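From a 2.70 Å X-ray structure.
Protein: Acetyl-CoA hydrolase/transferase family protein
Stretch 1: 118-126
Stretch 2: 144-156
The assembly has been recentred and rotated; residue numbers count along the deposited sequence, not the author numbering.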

# COMPACT_ATOMS: atom_id res chain seq x y z
N GLY A 118 -10.95 19.48 -6.93
CA GLY A 118 -11.07 20.87 -7.31
C GLY A 118 -10.33 21.98 -6.58
O GLY A 118 -9.14 21.90 -6.28
N LYS A 119 -11.08 23.04 -6.30
CA LYS A 119 -10.56 24.21 -5.62
C LYS A 119 -10.97 24.24 -4.14
O LYS A 119 -11.96 23.62 -3.75
N VAL A 120 -10.20 24.95 -3.33
CA VAL A 120 -10.50 25.13 -1.92
C VAL A 120 -10.91 26.61 -1.86
O VAL A 120 -10.07 27.50 -2.05
N ASP A 121 -12.19 26.87 -1.64
CA ASP A 121 -12.67 28.24 -1.59
C ASP A 121 -12.34 28.96 -0.29
O ASP A 121 -11.83 30.08 -0.30
N VAL A 122 -12.62 28.31 0.82
CA VAL A 122 -12.32 28.90 2.11
C VAL A 122 -11.77 27.84 3.07
O VAL A 122 -12.01 26.63 2.91
N ALA A 123 -10.98 28.31 4.04
CA ALA A 123 -10.39 27.46 5.05
C ALA A 123 -10.84 28.00 6.40
O ALA A 123 -10.65 29.18 6.70
N ILE A 124 -11.46 27.14 7.21
CA ILE A 124 -11.88 27.54 8.55
C ILE A 124 -10.85 26.89 9.47
O ILE A 124 -10.68 25.67 9.43
N ILE A 125 -10.16 27.67 10.29
CA ILE A 125 -9.16 27.10 11.18
C ILE A 125 -9.25 27.56 12.63
O ILE A 125 -9.69 28.68 12.90
N GLU A 126 -8.87 26.69 13.56
CA GLU A 126 -8.86 27.07 14.97
C GLU A 126 -7.41 27.42 15.30
O GLU A 126 -6.49 26.69 14.95
N ILE A 144 -4.38 18.83 7.57
CA ILE A 144 -3.96 19.38 6.29
C ILE A 144 -3.92 20.90 6.34
O ILE A 144 -4.04 21.56 5.32
N LEU A 145 -3.74 21.44 7.54
CA LEU A 145 -3.70 22.88 7.76
C LEU A 145 -2.88 23.68 6.76
O LEU A 145 -3.42 24.52 6.05
N PRO A 146 -1.56 23.44 6.70
CA PRO A 146 -0.75 24.21 5.74
C PRO A 146 -1.23 24.20 4.30
O PRO A 146 -1.11 25.20 3.59
N THR A 147 -1.80 23.08 3.86
CA THR A 147 -2.27 23.00 2.49
C THR A 147 -3.56 23.77 2.26
O THR A 147 -3.69 24.45 1.24
N ILE A 148 -4.52 23.68 3.18
CA ILE A 148 -5.77 24.40 3.00
C ILE A 148 -5.58 25.92 3.11
O ILE A 148 -6.28 26.69 2.46
N CYS A 149 -4.62 26.33 3.93
CA CYS A 149 -4.32 27.75 4.10
C CYS A 149 -3.65 28.31 2.86
O CYS A 149 -3.84 29.48 2.50
N ARG A 150 -2.86 27.46 2.20
CA ARG A 150 -2.15 27.86 1.00
C ARG A 150 -3.09 27.95 -0.20
O ARG A 150 -3.08 28.93 -0.94
N LEU A 151 -3.91 26.91 -0.37
CA LEU A 151 -4.84 26.82 -1.49
C LEU A 151 -6.14 27.62 -1.41
O LEU A 151 -6.74 27.92 -2.45
N ALA A 152 -6.60 27.95 -0.20
CA ALA A 152 -7.87 28.68 -0.02
C ALA A 152 -7.85 30.11 -0.51
O ALA A 152 -6.84 30.80 -0.40
N ASP A 153 -8.99 30.56 -1.04
CA ASP A 153 -9.15 31.92 -1.52
C ASP A 153 -9.25 32.86 -0.31
O ASP A 153 -8.72 33.98 -0.32
N ARG A 154 -9.95 32.41 0.72
CA ARG A 154 -10.12 33.20 1.94
C ARG A 154 -10.08 32.30 3.16
O ARG A 154 -10.45 31.13 3.11
N ILE A 155 -9.60 32.87 4.27
CA ILE A 155 -9.46 32.12 5.52
C ILE A 155 -10.28 32.71 6.66
O ILE A 155 -10.27 33.91 6.87
N ILE A 156 -10.99 31.84 7.37
CA ILE A 156 -11.79 32.24 8.52
C ILE A 156 -11.12 31.67 9.76
O ILE A 156 -11.12 30.47 9.97

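This contact is a parallel strand pairing with a helix packed over one face: the strand carrying Ala 123 and Ile 124 hydrogen-bonds edge to edge with the strand carrying Ile 155 and Ile 156, while helix 145-151, running roughly antiparallel to the first strand, covers the face that carries Ala 123 and Ile 155. The backbone ladder, with Ala 123 N to Arg 154 O at 3.0 Å and Ile 156 N to Ala 123 O at 2.8 Å, fixes the parallel register, and the extended backbone sends successive side chains to alternate faces.

On the helix side, Ala 123 is small enough for the helix to come close: its CB lies 3.7 Å from Ala 152 CB and 3.7 Å from the backbone Ile 148 O. A wider gap is filled by Ile 125, whose CB points toward the helix. Its p, t rotamer places CG2 3.7 Å from Leu 145 CD1, and CD1 4.0 Å from Ile 155 CG2 and 4.1 Å from Cys 149 SG. Val 120 (t) closes the other end, with CG2 3.9 Å from Leu 151 CB and CG1 4.0 Å from Ala 152 CB.

The opposite face carries Val 122, Ile 124, Arg 154 and Ile 156. Ile 124 (m, m) leans its CD1 across to Ile 156 (m, t), and the two CD1 atoms, Ile 124 CD1 and Ile 156 CD1, lie 3.4 Å apart; Ile 156 CD1 also lies 4.1 Å from Val 122 CG2. Such branched side chains suit a strand and fill the space between neighbours. Arg 154 (p, t, t) lays its aliphatic part against Val 122, CG to CB 3.9 Å, and Val 122 CG1 and Asp 121 O lie over one face of its guanidinium.

Charge gathers around Asp 121 and Asp 153. Lys 119 NZ forms a salt bridge with Asp 121 OD1 at 3.3 Å and a long one with Asp 153 OD1 at 3.6 Å, placing a positive charge beside two carboxylates whose OD1 atoms, of Asp 121 and Asp 153, approach to 4.0 Å.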

# COMPACT_ATOMS: atom_id res chain seq x y z
CB LYS A 119 -11.10 25.47 -6.31
CG LYS A 119 -10.66 26.77 -5.63
CD LYS A 119 -11.76 27.84 -5.64
CE LYS A 119 -12.08 28.33 -7.05
NZ LYS A 119 -13.05 29.47 -7.04
CB VAL A 120 -9.26 24.95 -1.01
CG1 VAL A 120 -9.68 25.06 0.44
CG2 VAL A 120 -8.60 23.61 -1.26
CB ASP A 121 -14.18 28.24 -1.82
CG ASP A 121 -14.54 27.83 -3.22
OD1 ASP A 121 -14.29 28.62 -4.15
OD2 ASP A 121 -15.06 26.71 -3.39
CB VAL A 122 -13.58 29.62 2.71
CG1 VAL A 122 -14.84 29.08 2.05
CG2 VAL A 122 -13.66 29.43 4.20
CB ALA A 123 -8.88 27.50 4.94
CB ILE A 124 -13.27 27.00 8.94
CG1 ILE A 124 -14.24 27.07 7.76
CG2 ILE A 124 -13.80 27.78 10.13
CD1 ILE A 124 -14.64 28.44 7.35
CB ILE A 125 -7.73 27.41 10.66
CG1 ILE A 125 -7.49 28.92 10.65
CG2 ILE A 125 -7.56 26.86 9.26
CD1 ILE A 125 -6.09 29.33 10.24
CB GLU A 126 -9.33 25.93 15.87
CG GLU A 126 -9.33 26.36 17.32
CD GLU A 126 -9.76 25.27 18.27
OE1 GLU A 126 -10.87 25.40 18.83
OE2 GLU A 126 -8.98 24.30 18.44
CB ILE A 144 -4.90 18.94 5.14
CG1 ILE A 144 -6.30 19.53 5.36
CG2 ILE A 144 -4.97 17.43 5.09
CD1 ILE A 144 -7.31 19.14 4.30
CB LEU A 145 -3.18 23.16 9.17
CG LEU A 145 -2.91 24.63 9.54
CD1 LEU A 145 -4.21 25.33 9.91
CD2 LEU A 145 -1.96 24.69 10.71
CB PRO A 146 0.65 23.63 5.92
CG PRO A 146 0.42 22.25 6.47
CD PRO A 146 -0.72 22.46 7.42
CB THR A 147 -2.46 21.53 2.07
OG1 THR A 147 -1.23 20.82 2.30
CG2 THR A 147 -2.84 21.43 0.59
CB ILE A 148 -6.89 23.93 4.01
CG1 ILE A 148 -6.40 24.03 5.45
CG2 ILE A 148 -7.30 22.51 3.70
CD1 ILE A 148 -7.42 23.58 6.46
CB CYS A 149 -3.41 27.97 5.30
SG CYS A 149 -4.23 27.84 6.91
CB ARG A 150 -1.04 26.86 0.68
CG ARG A 150 -0.35 27.15 -0.63
CD ARG A 150 0.09 25.89 -1.36
NE ARG A 150 1.47 25.51 -1.03
CZ ARG A 150 2.36 25.11 -1.94
NH1 ARG A 150 2.01 25.04 -3.22
NH2 ARG A 150 3.58 24.76 -1.57
CB LEU A 151 -5.18 25.36 -1.74
CG LEU A 151 -4.36 24.47 -2.68
CD1 LEU A 151 -2.92 24.94 -2.77
CD2 LEU A 151 -4.47 23.03 -2.18
CB ALA A 152 -8.29 28.64 1.45
CB ASP A 153 -10.42 32.04 -2.35
CG ASP A 153 -10.26 31.48 -3.75
OD1 ASP A 153 -11.30 31.25 -4.40
OD2 ASP A 153 -9.11 31.28 -4.20
CB ARG A 154 -11.42 33.99 1.88
CG ARG A 154 -12.60 33.20 1.38
CD ARG A 154 -13.83 34.08 1.14
NE ARG A 154 -14.98 33.27 0.74
CZ ARG A 154 -15.07 32.64 -0.42
NH1 ARG A 154 -14.09 32.74 -1.30
NH2 ARG A 154 -16.13 31.89 -0.70
CB ILE A 155 -7.99 32.07 5.97
CG1 ILE A 155 -7.15 31.39 4.90
CG2 ILE A 155 -7.88 31.35 7.31
CD1 ILE A 155 -5.67 31.42 5.16
CB ILE A 156 -13.23 31.69 8.44
CG1 ILE A 156 -13.96 32.30 7.23
CG2 ILE A 156 -13.97 31.99 9.73
CD1 ILE A 156 -15.38 31.77 7.04